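Local coordinates for protein alkylhalidase CmlS (Streptomyces venezuelae, PDB 3I3L) that is a flavin-dependent halogenase of chloramphenicol biosynthesis that holds its FAD through a covalent bond, at residues 468-473 with 533-538. Sequence-based numbering, arbitrary orientation.
Sequences KRLNSI and FGYKTL
Where helix 456-471 ends and the chain turns out through Ile473, Ile473 O accepts a hydrogen bond of 3.0 Å from Tyr535 N, nearly straight at 163°, giving a first-turn amide of helix 535-543 its acceptor. Gly534 is the N-cap of that helix; a beta carbon there would run into Ile473 O, so glycine suits the place. Tyr535 carries most of the packing. With CG anti to the backbone N (chi1 -176°), its ring reaches back over the end of the other helix and offers a broad apolar face, over whose centre Leu470 CB sits in a CH-pi contact, 3.8 Å from the centroid. Leucine suits this spot because its branches widen the cover, Leu470 CD2 lying 3.9 Å from Tyr535 CE1. Ile473, apolar as its buried place demands, brings CB to 4.2 Å from Tyr535 CB. At the ring edge the exposed Asn471 lays its polar amide, ND2 3.4 Å from Tyr535 CE2, the amide plane turned 51° from the ring. Replacing Tyr535 with an alanine is likely to strip Leu470 of its aromatic face and open a gap beside helix 551-560. The arrangement is helix-end packing within the CmlS C-terminal domain, joining a helix C-terminus to a helix N-terminus.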
loop_
_atom_site.group_PDB
_atom_site.type_symbol
_atom_site.label_atom_id
_atom_site.label_comp_id
_atom_site.label_asym_id
_atom_site.label_seq_id
_atom_site.Cartn_x
_atom_site.Cartn_y
_atom_site.Cartn_z
ATOM N N LYS A 468 -3.848 -21.935 19.524
ATOM C CA LYS A 468 -3.001 -22.734 20.384
ATOM C C LYS A 468 -1.917 -21.919 21.109
ATOM O O LYS A 468 -1.597 -22.213 22.265
ATOM C CB LYS A 468 -2.378 -23.889 19.587
ATOM C CG LYS A 468 -1.205 -24.569 20.267
ATOM C CD LYS A 468 -1.284 -26.090 20.240
ATOM C CE LYS A 468 -1.767 -26.603 21.627
ATOM N NZ LYS A 468 -1.883 -28.091 21.799
ATOM N N ARG A 469 -1.345 -20.918 20.455
ATOM C CA ARG A 469 -0.236 -20.171 21.077
ATOM C C ARG A 469 -0.782 -19.241 22.154
ATOM O O ARG A 469 -0.274 -19.212 23.288
ATOM C CB ARG A 469 0.589 -19.406 20.061
ATOM C CG ARG A 469 1.510 -20.243 19.229
ATOM C CD ARG A 469 1.828 -19.453 17.962
ATOM N NE ARG A 469 2.791 -20.118 17.088
ATOM C CZ ARG A 469 4.112 -19.955 17.157
ATOM N NH1 ARG A 469 4.666 -19.137 18.065
ATOM N NH2 ARG A 469 4.896 -20.621 16.313
ATOM N N LEU A 470 -1.841 -18.514 21.817
ATOM C CA LEU A 470 -2.459 -17.600 22.757
ATOM C C LEU A 470 -2.900 -18.377 24.013
ATOM O O LEU A 470 -2.718 -17.903 25.154
ATOM C CB LEU A 470 -3.652 -16.887 22.117
ATOM C CG LEU A 470 -3.316 -15.791 21.087
ATOM C CD1 LEU A 470 -4.496 -15.398 20.302
ATOM C CD2 LEU A 470 -2.770 -14.540 21.809
ATOM N N ASN A 471 -3.465 -19.573 23.810
ATOM C CA ASN A 471 -4.002 -20.361 24.939
ATOM C C ASN A 471 -2.901 -20.844 25.853
ATOM O O ASN A 471 -3.139 -21.012 27.051
ATOM C CB ASN A 471 -4.900 -21.538 24.464
ATOM C CG ASN A 471 -6.285 -21.074 23.972
ATOM O OD1 ASN A 471 -6.945 -21.765 23.200
ATOM N ND2 ASN A 471 -6.717 -19.903 24.416
ATOM N N SER A 472 -1.696 -21.011 25.300
ATOM C CA SER A 472 -0.573 -21.511 26.073
ATOM C C SER A 472 0.047 -20.428 26.947
ATOM O O SER A 472 0.989 -20.702 27.689
ATOM C CB SER A 472 0.522 -22.094 25.170
ATOM O OG SER A 472 1.222 -21.042 24.550
ATOM N N ILE A 473 -0.463 -19.209 26.827
ATOM C CA ILE A 473 0.105 -18.078 27.534
ATOM C C ILE A 473 -0.502 -17.959 28.925
ATOM O O ILE A 473 -1.629 -17.503 29.107
ATOM C CB ILE A 473 -0.086 -16.751 26.771
ATOM C CG1 ILE A 473 0.800 -16.751 25.496
ATOM C CG2 ILE A 473 0.217 -15.551 27.659
ATOM C CD1 ILE A 473 0.533 -15.563 24.590
ATOM N N PHE A 533 -1.028 -11.560 34.966
ATOM C CA PHE A 533 -1.932 -12.646 34.625
ATOM C C PHE A 533 -1.771 -13.077 33.160
ATOM O O PHE A 533 -1.068 -12.425 32.384
ATOM C CB PHE A 533 -3.397 -12.345 34.977
ATOM C CG PHE A 533 -3.903 -11.028 34.505
ATOM C CD1 PHE A 533 -4.147 -10.804 33.144
ATOM C CD2 PHE A 533 -4.201 -10.011 35.404
ATOM C CE1 PHE A 533 -4.610 -9.597 32.704
ATOM C CE2 PHE A 533 -4.699 -8.777 34.958
ATOM C CZ PHE A 533 -4.908 -8.578 33.598
ATOM N N GLY A 534 -2.403 -14.194 32.808
ATOM C CA GLY A 534 -2.275 -14.795 31.498
ATOM C C GLY A 534 -3.399 -14.445 30.525
ATOM O O GLY A 534 -4.275 -13.608 30.813
ATOM N N TYR A 535 -3.375 -15.112 29.383
ATOM C CA TYR A 535 -4.375 -14.897 28.313
ATOM C C TYR A 535 -5.830 -15.050 28.783
ATOM O O TYR A 535 -6.659 -14.172 28.547
ATOM C CB TYR A 535 -4.135 -15.891 27.181
ATOM C CG TYR A 535 -5.062 -15.678 25.999
ATOM C CD1 TYR A 535 -5.060 -14.452 25.300
ATOM C CD2 TYR A 535 -5.907 -16.710 25.555
ATOM C CE1 TYR A 535 -5.882 -14.243 24.203
ATOM C CE2 TYR A 535 -6.736 -16.524 24.461
ATOM C CZ TYR A 535 -6.717 -15.287 23.796
ATOM O OH TYR A 535 -7.530 -15.074 22.747
ATOM N N LYS A 536 -6.136 -16.154 29.474
ATOM C CA LYS A 536 -7.505 -16.391 29.915
ATOM C C LYS A 536 -8.063 -15.210 30.710
ATOM O O LYS A 536 -9.184 -14.787 30.486
ATOM C CB LYS A 536 -7.599 -17.710 30.722
ATOM C CG LYS A 536 -7.450 -18.965 29.855
ATOM C CD LYS A 536 -7.201 -20.210 30.742
ATOM C CE LYS A 536 -6.995 -21.445 29.855
ATOM N NZ LYS A 536 -6.917 -22.694 30.660
ATOM N N THR A 537 -7.280 -14.668 31.644
ATOM C CA THR A 537 -7.761 -13.557 32.421
ATOM C C THR A 537 -7.939 -12.325 31.542
ATOM O O THR A 537 -8.904 -11.570 31.673
ATOM C CB THR A 537 -6.802 -13.184 33.588
ATOM O OG1 THR A 537 -6.695 -14.279 34.531
ATOM C CG2 THR A 537 -7.357 -11.920 34.299
ATOM N N LEU A 538 -6.978 -12.080 30.670
ATOM C CA LEU A 538 -7.060 -10.903 29.800
ATOM C C LEU A 538 -8.345 -10.931 28.922
ATOM O O LEU A 538 -9.102 -9.961 28.859
ATOM C CB LEU A 538 -5.803 -10.825 28.937
ATOM C CG LEU A 538 -5.674 -9.578 28.045
ATOM C CD1 LEU A 538 -6.070 -8.285 28.734
ATOM C CD2 LEU A 538 -4.257 -9.513 27.539
#